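Local coordinates for DUF2235 domain-containing protein (Pseudomonas aeruginosa, PDB 4O5P) that is a type VI secretion phospholipase effector, Tle1, and probably hydrolyses membrane phospholipids with an alpha/beta-hydrolase catalytic domain, at residues A[467-472]-A[687-692]; A[155-160]-A[265-270]; A[631-636]-A[646-651]; A[96-101]-A[445-450]. All coordinates share one frame; numbering follows the deposited sequence.

The four contacts are spread over one large chain and none touches another. Contact 2 packs a helix on the mixed sheet of the alpha/beta-hydrolase fold, at the hairpin of strands 266-267 and 270-280; contact 4, about 9 Å away between nearest atoms, ties the end of helix 91-97 to the loop leading into helix 451-463. Contact 3 lies about 9 Å from both contact 4 and contact 1 at the nearest atoms, but its centre is about 55 Å from that of contact 2, across the middle of the chain. In sequence, contact 2 is nested within the loop closed by contact 4, and contact 3 within that closed by contact 1. L469 of contact 1 lies near a probable Ser-His-Asp triad without touching it.

Contact 1 (A[467-472]-A[687-692]); sequences GPLEEV and VHFDNE
V687 and F689, on one side of the short strand 687-689, receive the first turn of helix 469-487. This strand is the middle one of a small mixed sheet, parallel to strand 346-353 and antiparallel to 692-693. V687 comes first: its CG1, anti to the backbone N (chi1 -177°), meets L469 CD2 at 4.2 Å and also lies over one face of the F689 ring, 3.6 Å above its plane and offset toward the rim. F689 supplies the largest share of the buried surface. Its CE2 lies 4.1 Å from L469 CD2, so this one methyl bridges the valine and the ring. At the far end of the ring the bent chain of E470 brings in a carboxylate whose plane is 27° from that of the ring, with E470 OE2 within 3.4 Å of F689 CZ. R350 forms a salt bridge with this carboxylate and a cation-pi contact with F689, which would offset the negative charge beside the ring. From F689 the chain reverses through a type II' beta turn to E692, closed by two backbone hydrogen bonds, F689 N to E692 O (2.7 Å) and E692 N to F689 O (3.0 Å).

Contact 2 (A[155-160]-A[265-270]); sequences DALFYT and YRFAGL
L157 alone carries this contact on the helix side, its two methyls spread over three residues of the hairpin 265-270. With CG anti to the backbone N (chi1 -164°), the side chain leaves helix 139-162 toward the turn and divides its work. CD1 meets L270 CD1 tip to tip at 3.7 Å, the shortest approach between the segments. CD2 takes the other two partners: it sits at the edge of the F267 ring, near the ring plane and 4.0 Å from F267 CE1, and equally close, 4.0 Å, to A268 CB. In the alpha/beta-hydrolase fold this is a helix packed on the central sheet, at the place where strand 266-267 turns back into strand 270-280; L157 also touches I65 of strand 62-71, while F267 and L270 rest on M229 of strand 225-236. The reversal is a type I' beta turn from F267 to L270, its backbone bonded from F267 N to L270 O at 2.8 Å. Behind the turn, R266 NH1 donates to G269 O at 2.6 Å, the acceptor lying in the guanidinium plane and the N-H...O angle being 152°; R266 NH2 meanwhile forms a salt bridge with E264.

Contact 3 (A[631-636]-A[646-651]); sequences SARYHQ and PGQEKL
R633 and L651 make the inner, more deeply buried half of this junction between two consecutive helices, 616-637 and 649-657, joined by a link that includes the short strand 643-644. The arginine chain runs anti at chi1 (-174°) and bends at chi2 (85°), which swings the guanidinium across to the second helix; there NH2 lies 3.9 Å from L651 CD2. L651 is hemmed in by L637 and by W460 of helix 451-463, and R633 lies along L479 and A482 of helix 469-487. The outer side is open to solvent: Q636 is exposed and its side chain leads off from the partner segment. Even so, the closest approach falls here, through the backbone, with Q636 O 3.7 Å from Q648 CG in a van der Waals contact. Q648 occupies the N-cap position of helix 649-657, and its NE2 sits at the guanidinium edge, 4.4 Å from R633 NH2. No hydrogen bond crosses between the segments, and the polar end of the arginine is served from elsewhere: R633 NH2 donates to Q463 OE1, which is likely to contribute to orienting the guanidinium. Since R475 NH2 lies close to R633 NH1, this acceptor may also ease the cost of two like charges.

Contact 4 (A[96-101]-A[445-450]); sequences IHASIG and AEFSVS
In both H97 and E446, CG stands anti to the carbonyl carbon (chi1 -62° and -77°), which turns the two side chains to each other; the extended glutamate chain then carries its carboxylate to the imidazole edge. H97 ND1 donates to E446 OE1 at 2.7 Å, nearly straight at 170°. The acceptor lies in the ring plane and uses its syn lone pair, while the two side chains cross at about a right angle. The other ring nitrogen is held as well: H97 NE2 is hydrogen-bonded to D78 OD2. Gripped by a carboxylate at each nitrogen, the imidazole is fixed in rotation, and the two acids would be expected to stabilise a protonated ring. Beside this polar pair is a small apolar one, in which A98 CB rests against the end of the F447 ring, 3.6 Å from both F447 CE1 and F447 CZ. E446 and F447 are the central residues of a type I beta turn from A445 to S448, so one turn presents the acid and the aromatic side by side. The contact thus joins the end of helix 91-97 to the loop between helices 441-445 and 451-463. I443 of helix 441-445 touches both H97 and A98, L407 and Y411 of helix 403-416 pack on F447, and I96 and S99 lie on T68 of strand 62-71 in the central sheet.

Contact 1 (A[467-472]-A[687-692])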
loop_
_atom_site.group_PDB
_atom_site.type_symbol
_atom_site.label_atom_id
_atom_site.label_comp_id
_atom_site.label_asym_id
_atom_site.label_seq_id
_atom_site.Cartn_x
_atom_site.Cartn_y
_atom_site.Cartn_z
ATOM N N GLY A 467 -14.013 -4.809 19.474
ATOM C CA GLY A 467 -13.855 -3.447 19.945
ATOM C C GLY A 467 -13.515 -2.585 18.755
ATOM O O GLY A 467 -13.404 -3.091 17.647
ATOM N N PRO A 468 -13.342 -1.278 18.975
ATOM C CA PRO A 468 -12.902 -0.431 17.860
ATOM C C PRO A 468 -11.483 -0.817 17.460
ATOM O O PRO A 468 -10.779 -1.502 18.215
ATOM C CB PRO A 468 -12.902 0.982 18.469
ATOM C CG PRO A 468 -12.715 0.750 19.978
ATOM C CD PRO A 468 -13.490 -0.532 20.242
ATOM N N LEU A 469 -11.044 -0.365 16.297
ATOM C CA LEU A 469 -9.731 -0.760 15.808
ATOM C C LEU A 469 -8.591 -0.496 16.795
ATOM O O LEU A 469 -7.676 -1.321 16.921
ATOM C CB LEU A 469 -9.449 -0.105 14.464
ATOM C CG LEU A 469 -8.151 -0.467 13.754
ATOM C CD1 LEU A 469 -7.974 -1.985 13.701
ATOM C CD2 LEU A 469 -8.214 0.106 12.339
ATOM N N GLU A 470 -8.651 0.627 17.507
ATOM C CA GLU A 470 -7.605 0.948 18.479
ATOM C C GLU A 470 -7.430 -0.141 19.548
ATOM O O GLU A 470 -6.311 -0.559 19.851
ATOM C CB GLU A 470 -7.892 2.299 19.146
ATOM C CG GLU A 470 -7.800 3.501 18.214
ATOM C CD GLU A 470 -9.128 3.908 17.593
ATOM O OE1 GLU A 470 -9.997 3.034 17.364
ATOM O OE2 GLU A 470 -9.296 5.125 17.319
ATOM N N GLU A 471 -8.535 -0.603 20.113
ATOM C CA GLU A 471 -8.464 -1.605 21.163
ATOM C C GLU A 471 -8.031 -2.957 20.635
ATOM O O GLU A 471 -7.341 -3.711 21.343
ATOM C CB GLU A 471 -9.818 -1.741 21.858
ATOM C CG GLU A 471 -10.192 -0.515 22.665
ATOM C CD GLU A 471 -9.259 -0.266 23.841
ATOM O OE1 GLU A 471 -8.577 -1.207 24.319
ATOM O OE2 GLU A 471 -9.187 0.894 24.294
ATOM N N VAL A 472 -8.446 -3.269 19.405
ATOM C CA VAL A 472 -8.062 -4.526 18.790
ATOM C C VAL A 472 -6.553 -4.505 18.557
ATOM O O VAL A 472 -5.873 -5.507 18.761
ATOM C CB VAL A 472 -8.856 -4.814 17.472
ATOM C CG1 VAL A 472 -8.198 -5.913 16.671
ATOM C CG2 VAL A 472 -10.297 -5.218 17.789
ATOM N N VAL A 687 -2.023 4.615 12.823
ATOM C CA VAL A 687 -3.247 4.430 12.055
ATOM C C VAL A 687 -3.903 5.781 11.809
ATOM O O VAL A 687 -4.088 6.569 12.744
ATOM C CB VAL A 687 -4.269 3.523 12.791
ATOM C CG1 VAL A 687 -5.508 3.287 11.904
ATOM C CG2 VAL A 687 -3.654 2.205 13.162
ATOM N N HIS A 688 -4.225 6.056 10.552
ATOM C CA HIS A 688 -4.991 7.246 10.198
ATOM C C HIS A 688 -6.457 6.897 10.006
ATOM O O HIS A 688 -6.776 5.868 9.414
ATOM C CB HIS A 688 -4.464 7.864 8.898
ATOM C CG HIS A 688 -3.069 8.393 9.007
ATOM N ND1 HIS A 688 -1.956 7.590 8.878
ATOM C CD2 HIS A 688 -2.605 9.641 9.247
ATOM C CE1 HIS A 688 -0.867 8.323 9.032
ATOM N NE2 HIS A 688 -1.234 9.570 9.260
ATOM N N PHE A 689 -7.343 7.755 10.497
ATOM C CA PHE A 689 -8.760 7.616 10.181
ATOM C C PHE A 689 -9.138 8.939 9.530
ATOM O O PHE A 689 -9.565 9.882 10.213
ATOM C CB PHE A 689 -9.622 7.377 11.427
ATOM C CG PHE A 689 -9.076 6.346 12.378
ATOM C CD1 PHE A 689 -8.168 6.705 13.373
ATOM C CD2 PHE A 689 -9.515 5.030 12.323
ATOM C CE1 PHE A 689 -7.683 5.750 14.264
ATOM C CE2 PHE A 689 -9.031 4.077 13.208
ATOM C CZ PHE A 689 -8.115 4.437 14.170
ATOM N N ASP A 690 -8.935 9.017 8.216
ATOM C CA ASP A 690 -9.080 10.274 7.486
ATOM C C ASP A 690 -8.136 11.335 8.050
ATOM O O ASP A 690 -6.925 11.193 7.944
ATOM C CB ASP A 690 -10.538 10.734 7.487
ATOM C CG ASP A 690 -10.779 11.951 6.599
ATOM O OD1 ASP A 690 -9.886 12.355 5.811
ATOM O OD2 ASP A 690 -11.899 12.492 6.679
ATOM N N ASN A 691 -8.677 12.395 8.641
ATOM C CA ASN A 691 -7.838 13.465 9.158
ATOM C C ASN A 691 -7.270 13.146 10.535
ATOM O O ASN A 691 -6.344 13.807 10.985
ATOM C CB ASN A 691 -8.609 14.794 9.211
ATOM C CG ASN A 691 -9.807 14.735 10.144
ATOM O OD1 ASN A 691 -10.543 13.752 10.151
ATOM N ND2 ASN A 691 -9.997 15.783 10.942
ATOM N N GLU A 692 -7.832 12.138 11.197
ATOM C CA GLU A 692 -7.433 11.821 12.573
ATOM C C GLU A 692 -6.421 10.677 12.610
ATOM O O GLU A 692 -6.296 9.921 11.643
ATOM C CB GLU A 692 -8.672 11.441 13.404
ATOM C CG GLU A 692 -9.801 12.462 13.334
ATOM C CD GLU A 692 -10.956 12.124 14.253
ATOM O OE1 GLU A 692 -11.494 10.997 14.176
ATOM O OE2 GLU A 692 -11.322 12.993 15.071
#

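Contact 2 (A[155-160]-A[265-270])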
loop_
_atom_site.group_PDB
_atom_site.type_symbol
_atom_site.label_atom_id
_atom_site.label_comp_id
_atom_site.label_asym_id
_atom_site.label_seq_id
_atom_site.Cartn_x
_atom_site.Cartn_y
_atom_site.Cartn_z
ATOM N N ASP A 155 -9.541 3.075 -22.368
ATOM C CA ASP A 155 -9.175 1.957 -23.236
ATOM C C ASP A 155 -10.304 0.946 -23.391
ATOM O O ASP A 155 -10.589 0.502 -24.495
ATOM C CB ASP A 155 -7.928 1.251 -22.697
ATOM C CG ASP A 155 -7.444 0.135 -23.614
ATOM O OD1 ASP A 155 -6.934 0.448 -24.706
ATOM O OD2 ASP A 155 -7.561 -1.057 -23.249
ATOM N N ALA A 156 -10.939 0.585 -22.279
ATOM C CA ALA A 156 -12.056 -0.352 -22.305
ATOM C C ALA A 156 -13.202 0.159 -23.176
ATOM O O ALA A 156 -13.744 -0.596 -23.992
ATOM C CB ALA A 156 -12.540 -0.654 -20.889
ATOM N N LEU A 157 -13.568 1.434 -23.012
ATOM C CA LEU A 157 -14.642 1.991 -23.851
ATOM C C LEU A 157 -14.210 2.032 -25.319
ATOM O O LEU A 157 -14.958 1.637 -26.208
ATOM C CB LEU A 157 -15.043 3.393 -23.371
ATOM C CG LEU A 157 -16.374 3.969 -23.866
ATOM C CD1 LEU A 157 -17.496 2.941 -23.731
ATOM C CD2 LEU A 157 -16.739 5.242 -23.117
ATOM N N PHE A 158 -12.989 2.512 -25.543
ATOM C CA PHE A 158 -12.392 2.653 -26.861
ATOM C C PHE A 158 -12.441 1.333 -27.607
ATOM O O PHE A 158 -12.791 1.297 -28.785
ATOM C CB PHE A 158 -10.938 3.101 -26.696
ATOM C CG PHE A 158 -10.285 3.587 -27.958
ATOM C CD1 PHE A 158 -10.521 4.873 -28.425
ATOM C CD2 PHE A 158 -9.388 2.777 -28.648
ATOM C CE1 PHE A 158 -9.911 5.336 -29.577
ATOM C CE2 PHE A 158 -8.763 3.233 -29.809
ATOM C CZ PHE A 158 -9.025 4.517 -30.273
ATOM N N TYR A 159 -12.103 0.243 -26.925
ATOM C CA TYR A 159 -12.170 -1.070 -27.560
ATOM C C TYR A 159 -13.609 -1.471 -27.773
ATOM O O TYR A 159 -13.943 -2.082 -28.793
ATOM C CB TYR A 159 -11.470 -2.148 -26.730
ATOM C CG TYR A 159 -11.379 -3.490 -27.444
ATOM C CD1 TYR A 159 -12.410 -4.423 -27.365
ATOM C CD2 TYR A 159 -10.261 -3.815 -28.198
ATOM C CE1 TYR A 159 -12.323 -5.639 -28.019
ATOM C CE2 TYR A 159 -10.163 -5.018 -28.850
ATOM C CZ TYR A 159 -11.195 -5.926 -28.759
ATOM O OH TYR A 159 -11.092 -7.130 -29.411
ATOM N N THR A 160 -14.458 -1.146 -26.804
ATOM C CA THR A 160 -15.863 -1.499 -26.917
ATOM C C THR A 160 -16.456 -0.925 -28.203
ATOM O O THR A 160 -17.134 -1.632 -28.944
ATOM C CB THR A 160 -16.664 -1.036 -25.700
ATOM O OG1 THR A 160 -16.155 -1.684 -24.521
ATOM C CG2 THR A 160 -18.121 -1.404 -25.862
ATOM N N TYR A 265 -23.424 10.096 -11.816
ATOM C CA TYR A 265 -22.059 9.951 -12.250
ATOM C C TYR A 265 -22.045 9.362 -13.653
ATOM O O TYR A 265 -22.668 8.329 -13.924
ATOM C CB TYR A 265 -21.281 9.108 -11.230
ATOM C CG TYR A 265 -21.434 9.665 -9.831
ATOM C CD1 TYR A 265 -22.499 9.280 -9.023
ATOM C CD2 TYR A 265 -20.538 10.599 -9.330
ATOM C CE1 TYR A 265 -22.669 9.797 -7.749
ATOM C CE2 TYR A 265 -20.695 11.123 -8.047
ATOM C CZ TYR A 265 -21.767 10.713 -7.264
ATOM O OH TYR A 265 -21.940 11.222 -5.993
ATOM N N ARG A 266 -21.370 10.060 -14.557
ATOM C CA ARG A 266 -21.318 9.637 -15.943
ATOM C C ARG A 266 -19.919 9.767 -16.505
ATOM O O ARG A 266 -19.166 10.665 -16.121
ATOM C CB ARG A 266 -22.341 10.405 -16.795
ATOM C CG ARG A 266 -23.759 9.884 -16.574
ATOM C CD ARG A 266 -24.832 10.718 -17.221
ATOM N NE ARG A 266 -26.143 10.252 -16.778
ATOM C CZ ARG A 266 -26.875 9.326 -17.397
ATOM N NH1 ARG A 266 -26.442 8.749 -18.511
ATOM N NH2 ARG A 266 -28.053 8.976 -16.901
ATOM N N PHE A 267 -19.596 8.837 -17.398
ATOM C CA PHE A 267 -18.292 8.709 -18.016
ATOM C C PHE A 267 -18.584 8.657 -19.508
ATOM O O PHE A 267 -19.035 7.624 -20.032
ATOM C CB PHE A 267 -17.646 7.399 -17.558
ATOM C CG PHE A 267 -16.255 7.177 -18.079
ATOM C CD1 PHE A 267 -16.049 6.525 -19.284
ATOM C CD2 PHE A 267 -15.145 7.591 -17.337
ATOM C CE1 PHE A 267 -14.767 6.293 -19.761
ATOM C CE2 PHE A 267 -13.858 7.364 -17.805
ATOM C CZ PHE A 267 -13.670 6.710 -19.026
ATOM N N ALA A 268 -18.349 9.779 -20.182
ATOM C CA ALA A 268 -18.713 9.923 -21.592
ATOM C C ALA A 268 -20.208 9.627 -21.832
ATOM O O ALA A 268 -20.583 8.963 -22.802
ATOM C CB ALA A 268 -17.822 9.034 -22.456
ATOM N N GLY A 269 -21.056 10.122 -20.933
ATOM C CA GLY A 269 -22.496 9.969 -21.071
ATOM C C GLY A 269 -23.050 8.761 -20.342
ATOM O O GLY A 269 -24.228 8.750 -19.959
ATOM N N LEU A 270 -22.192 7.755 -20.152
ATOM C CA LEU A 270 -22.595 6.470 -19.592
ATOM C C LEU A 270 -22.597 6.504 -18.070
ATOM O O LEU A 270 -21.627 6.975 -17.464
ATOM C CB LEU A 270 -21.614 5.382 -20.034
ATOM C CG LEU A 270 -21.504 4.933 -21.487
ATOM C CD1 LEU A 270 -20.324 3.979 -21.625
ATOM C CD2 LEU A 270 -22.793 4.263 -21.960
#

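Contact 3 (A[631-636]-A[646-651])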
loop_
_atom_site.group_PDB
_atom_site.type_symbol
_atom_site.label_atom_id
_atom_site.label_comp_id
_atom_site.label_asym_id
_atom_site.label_seq_id
_atom_site.Cartn_x
_atom_site.Cartn_y
_atom_site.Cartn_z
ATOM N N SER A 631 3.413 -9.103 28.849
ATOM C CA SER A 631 3.832 -10.020 29.908
ATOM C C SER A 631 2.634 -10.777 30.526
ATOM O O SER A 631 2.659 -12.039 30.708
ATOM C CB SER A 631 4.587 -9.229 30.977
ATOM O OG SER A 631 5.724 -8.600 30.411
ATOM N N ALA A 632 1.593 -10.046 30.843
ATOM C CA ALA A 632 0.370 -10.637 31.378
ATOM C C ALA A 632 -0.199 -11.714 30.465
ATOM O O ALA A 632 -0.419 -12.802 30.896
ATOM C CB ALA A 632 -0.673 -9.576 31.732
ATOM N N ARG A 633 -0.321 -11.405 29.183
ATOM C CA ARG A 633 -0.717 -12.397 28.191
ATOM C C ARG A 633 0.224 -13.575 28.050
ATOM O O ARG A 633 -0.209 -14.652 27.919
ATOM C CB ARG A 633 -1.038 -11.801 26.836
ATOM C CG ARG A 633 -1.587 -12.813 25.869
ATOM C CD ARG A 633 -3.077 -12.970 26.045
ATOM N NE ARG A 633 -3.697 -13.966 25.213
ATOM C CZ ARG A 633 -4.526 -13.750 24.200
ATOM N NH1 ARG A 633 -4.869 -12.543 23.822
ATOM N NH2 ARG A 633 -5.018 -14.787 23.567
ATOM N N TYR A 634 1.512 -13.344 28.122
ATOM C CA TYR A 634 2.476 -14.405 28.179
ATOM C C TYR A 634 2.083 -15.461 29.169
ATOM O O TYR A 634 2.197 -16.587 28.865
ATOM C CB TYR A 634 3.873 -13.930 28.552
ATOM C CG TYR A 634 4.873 -15.037 28.859
ATOM C CD1 TYR A 634 5.575 -15.656 27.873
ATOM C CD2 TYR A 634 5.060 -15.461 30.137
ATOM C CE1 TYR A 634 6.503 -16.616 28.149
ATOM C CE2 TYR A 634 5.961 -16.437 30.429
ATOM C CZ TYR A 634 6.679 -17.029 29.430
ATOM O OH TYR A 634 7.547 -17.963 29.758
ATOM N N HIS A 635 1.742 -15.036 30.371
ATOM C CA HIS A 635 1.380 -16.019 31.411
ATOM C C HIS A 635 0.108 -16.845 31.168
ATOM O O HIS A 635 -0.142 -17.826 31.877
ATOM C CB HIS A 635 1.353 -15.370 32.794
ATOM C CG HIS A 635 2.689 -14.852 33.220
ATOM N ND1 HIS A 635 3.772 -15.680 33.428
ATOM C CD2 HIS A 635 3.126 -13.592 33.451
ATOM C CE1 HIS A 635 4.816 -14.951 33.780
ATOM N NE2 HIS A 635 4.455 -13.680 33.785
ATOM N N GLN A 636 -0.687 -16.468 30.172
ATOM C CA GLN A 636 -1.834 -17.277 29.798
ATOM C C GLN A 636 -1.539 -18.053 28.530
ATOM O O GLN A 636 -2.249 -18.997 28.188
ATOM C CB GLN A 636 -3.072 -16.402 29.640
ATOM C CG GLN A 636 -3.905 -16.381 30.924
ATOM C CD GLN A 636 -4.494 -15.028 31.225
ATOM O OE1 GLN A 636 -4.576 -14.164 30.346
ATOM N NE2 GLN A 636 -4.918 -14.831 32.475
ATOM N N PRO A 646 -2.444 -25.387 28.061
ATOM C CA PRO A 646 -3.452 -26.247 27.435
ATOM C C PRO A 646 -4.480 -25.426 26.681
ATOM O O PRO A 646 -4.913 -24.405 27.207
ATOM C CB PRO A 646 -4.109 -26.933 28.634
ATOM C CG PRO A 646 -2.987 -27.069 29.607
ATOM C CD PRO A 646 -2.180 -25.786 29.456
ATOM N N GLY A 647 -4.837 -25.856 25.476
ATOM C CA GLY A 647 -5.872 -25.196 24.698
ATOM C C GLY A 647 -5.344 -24.047 23.853
ATOM O O GLY A 647 -6.074 -23.455 23.048
ATOM N N GLN A 648 -4.073 -23.708 24.041
ATOM C CA GLN A 648 -3.494 -22.577 23.314
ATOM C C GLN A 648 -2.590 -23.034 22.182
ATOM O O GLN A 648 -1.861 -22.225 21.608
ATOM C CB GLN A 648 -2.709 -21.666 24.274
ATOM C CG GLN A 648 -3.556 -21.053 25.408
ATOM C CD GLN A 648 -4.676 -20.156 24.903
ATOM O OE1 GLN A 648 -5.853 -20.364 25.223
ATOM N NE2 GLN A 648 -4.316 -19.136 24.138
ATOM N N GLU A 649 -2.641 -24.325 21.859
ATOM C CA GLU A 649 -1.676 -24.918 20.936
ATOM C C GLU A 649 -1.851 -24.391 19.529
ATOM O O GLU A 649 -0.885 -24.020 18.865
ATOM C CB GLU A 649 -1.816 -26.447 20.920
ATOM C CG GLU A 649 -1.417 -27.118 22.220
ATOM C CD GLU A 649 -2.509 -27.024 23.285
ATOM O OE1 GLU A 649 -3.707 -26.916 22.934
ATOM O OE2 GLU A 649 -2.154 -27.044 24.481
ATOM N N LYS A 650 -3.096 -24.371 19.074
ATOM C CA LYS A 650 -3.375 -23.976 17.708
ATOM C C LYS A 650 -2.996 -22.506 17.487
ATOM O O LYS A 650 -2.458 -22.160 16.431
ATOM C CB LYS A 650 -4.836 -24.282 17.356
ATOM C CG LYS A 650 -5.086 -25.761 17.041
ATOM C CD LYS A 650 -4.099 -26.270 15.977
ATOM C CE LYS A 650 -4.495 -27.646 15.400
ATOM N NZ LYS A 650 -3.567 -28.094 14.303
ATOM N N LEU A 651 -3.219 -21.670 18.505
ATOM C CA LEU A 651 -2.862 -20.255 18.446
ATOM C C LEU A 651 -1.341 -20.040 18.353
ATOM O O LEU A 651 -0.836 -19.357 17.420
ATOM C CB LEU A 651 -3.440 -19.527 19.658
ATOM C CG LEU A 651 -3.208 -18.019 19.724
ATOM C CD1 LEU A 651 -3.832 -17.322 18.502
ATOM C CD2 LEU A 651 -3.760 -17.443 21.029
#

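Contact 4 (A[96-101]-A[445-450])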
loop_
_atom_site.group_PDB
_atom_site.type_symbol
_atom_site.label_atom_id
_atom_site.label_comp_id
_atom_site.label_asym_id
_atom_site.label_seq_id
_atom_site.Cartn_x
_atom_site.Cartn_y
_atom_site.Cartn_z
ATOM N N ILE A 96 -6.950 -11.082 -9.752
ATOM C CA ILE A 96 -6.887 -10.734 -11.168
ATOM C C ILE A 96 -6.789 -11.998 -12.053
ATOM O O ILE A 96 -7.488 -12.112 -13.055
ATOM C CB ILE A 96 -5.741 -9.743 -11.446
ATOM C CG1 ILE A 96 -6.078 -8.369 -10.846
ATOM C CG2 ILE A 96 -5.500 -9.610 -12.946
ATOM C CD1 ILE A 96 -7.306 -7.725 -11.484
ATOM N N HIS A 97 -5.940 -12.946 -11.665
ATOM C CA HIS A 97 -5.835 -14.224 -12.357
ATOM C C HIS A 97 -7.200 -14.922 -12.438
ATOM O O HIS A 97 -7.520 -15.548 -13.444
ATOM C CB HIS A 97 -4.877 -15.165 -11.616
ATOM C CG HIS A 97 -3.468 -14.671 -11.526
ATOM N ND1 HIS A 97 -2.559 -15.183 -10.621
ATOM C CD2 HIS A 97 -2.802 -13.731 -12.236
ATOM C CE1 HIS A 97 -1.396 -14.578 -10.780
ATOM N NE2 HIS A 97 -1.520 -13.686 -11.745
ATOM N N ALA A 98 -7.982 -14.825 -11.362
ATOM C CA ALA A 98 -9.304 -15.460 -11.281
ATOM C C ALA A 98 -10.434 -14.579 -11.805
ATOM O O ALA A 98 -11.611 -14.960 -11.736
ATOM C CB ALA A 98 -9.607 -15.874 -9.842
ATOM N N SER A 99 -10.086 -13.397 -12.303
ATOM C CA SER A 99 -11.077 -12.504 -12.892
ATOM C C SER A 99 -11.245 -12.748 -14.399
ATOM O O SER A 99 -10.296 -13.099 -15.102
ATOM C CB SER A 99 -10.727 -11.032 -12.626
ATOM O OG SER A 99 -11.022 -10.646 -11.286
ATOM N N ILE A 100 -12.464 -12.562 -14.880
ATOM C CA ILE A 100 -12.774 -12.696 -16.300
ATOM C C ILE A 100 -12.415 -11.390 -17.019
ATOM O O ILE A 100 -12.538 -10.314 -16.435
ATOM C CB ILE A 100 -14.275 -13.013 -16.459
ATOM C CG1 ILE A 100 -14.606 -14.317 -15.726
ATOM C CG2 ILE A 100 -14.690 -13.072 -17.928
ATOM C CD1 ILE A 100 -16.090 -14.489 -15.411
ATOM N N GLY A 101 -11.956 -11.474 -18.266
ATOM C CA GLY A 101 -11.661 -10.276 -19.039
ATOM C C GLY A 101 -10.422 -10.398 -19.905
ATOM O O GLY A 101 -9.811 -9.398 -20.288
ATOM N N ALA A 445 -5.613 -23.671 -7.704
ATOM C CA ALA A 445 -4.648 -24.020 -6.668
ATOM C C ALA A 445 -4.125 -22.752 -6.012
ATOM O O ALA A 445 -3.603 -22.797 -4.894
ATOM C CB ALA A 445 -3.503 -24.841 -7.239
ATOM N N GLU A 446 -4.260 -21.621 -6.702
ATOM C CA GLU A 446 -3.836 -20.356 -6.102
ATOM C C GLU A 446 -4.745 -19.917 -4.957
ATOM O O GLU A 446 -4.408 -18.989 -4.214
ATOM C CB GLU A 446 -3.701 -19.249 -7.159
ATOM C CG GLU A 446 -2.436 -19.347 -8.008
ATOM C CD GLU A 446 -2.231 -18.138 -8.915
ATOM O OE1 GLU A 446 -3.151 -17.308 -9.021
ATOM O OE2 GLU A 446 -1.142 -18.023 -9.525
ATOM N N PHE A 447 -5.889 -20.583 -4.814
ATOM C CA PHE A 447 -6.875 -20.233 -3.796
ATOM C C PHE A 447 -7.012 -21.309 -2.713
ATOM O O PHE A 447 -7.930 -21.241 -1.891
ATOM C CB PHE A 447 -8.244 -19.982 -4.444
ATOM C CG PHE A 447 -8.374 -18.637 -5.125
ATOM C CD1 PHE A 447 -7.773 -18.400 -6.355
ATOM C CD2 PHE A 447 -9.099 -17.614 -4.532
ATOM C CE1 PHE A 447 -7.891 -17.163 -6.974
ATOM C CE2 PHE A 447 -9.224 -16.367 -5.143
ATOM C CZ PHE A 447 -8.625 -16.142 -6.361
ATOM N N SER A 448 -6.115 -22.296 -2.713
ATOM C CA SER A 448 -6.191 -23.414 -1.756
ATOM C C SER A 448 -6.027 -22.997 -0.290
ATOM O O SER A 448 -5.144 -22.202 0.048
ATOM C CB SER A 448 -5.118 -24.461 -2.066
ATOM O OG SER A 448 -5.433 -25.208 -3.217
ATOM N N VAL A 449 -6.879 -23.545 0.575
ATOM C CA VAL A 449 -6.713 -23.412 2.024
ATOM C C VAL A 449 -6.746 -24.798 2.651
ATOM O O VAL A 449 -7.670 -25.566 2.398
ATOM C CB VAL A 449 -7.847 -22.586 2.651
ATOM C CG1 VAL A 449 -7.801 -22.677 4.184
ATOM C CG2 VAL A 449 -7.764 -21.162 2.200
ATOM N N SER A 450 -5.757 -25.125 3.477
ATOM C CA SER A 450 -5.717 -26.444 4.095
ATOM C C SER A 450 -6.505 -26.405 5.397
ATOM O O SER A 450 -6.741 -25.327 5.956
ATOM C CB SER A 450 -4.274 -26.874 4.354
ATOM O OG SER A 450 -3.728 -26.181 5.462
#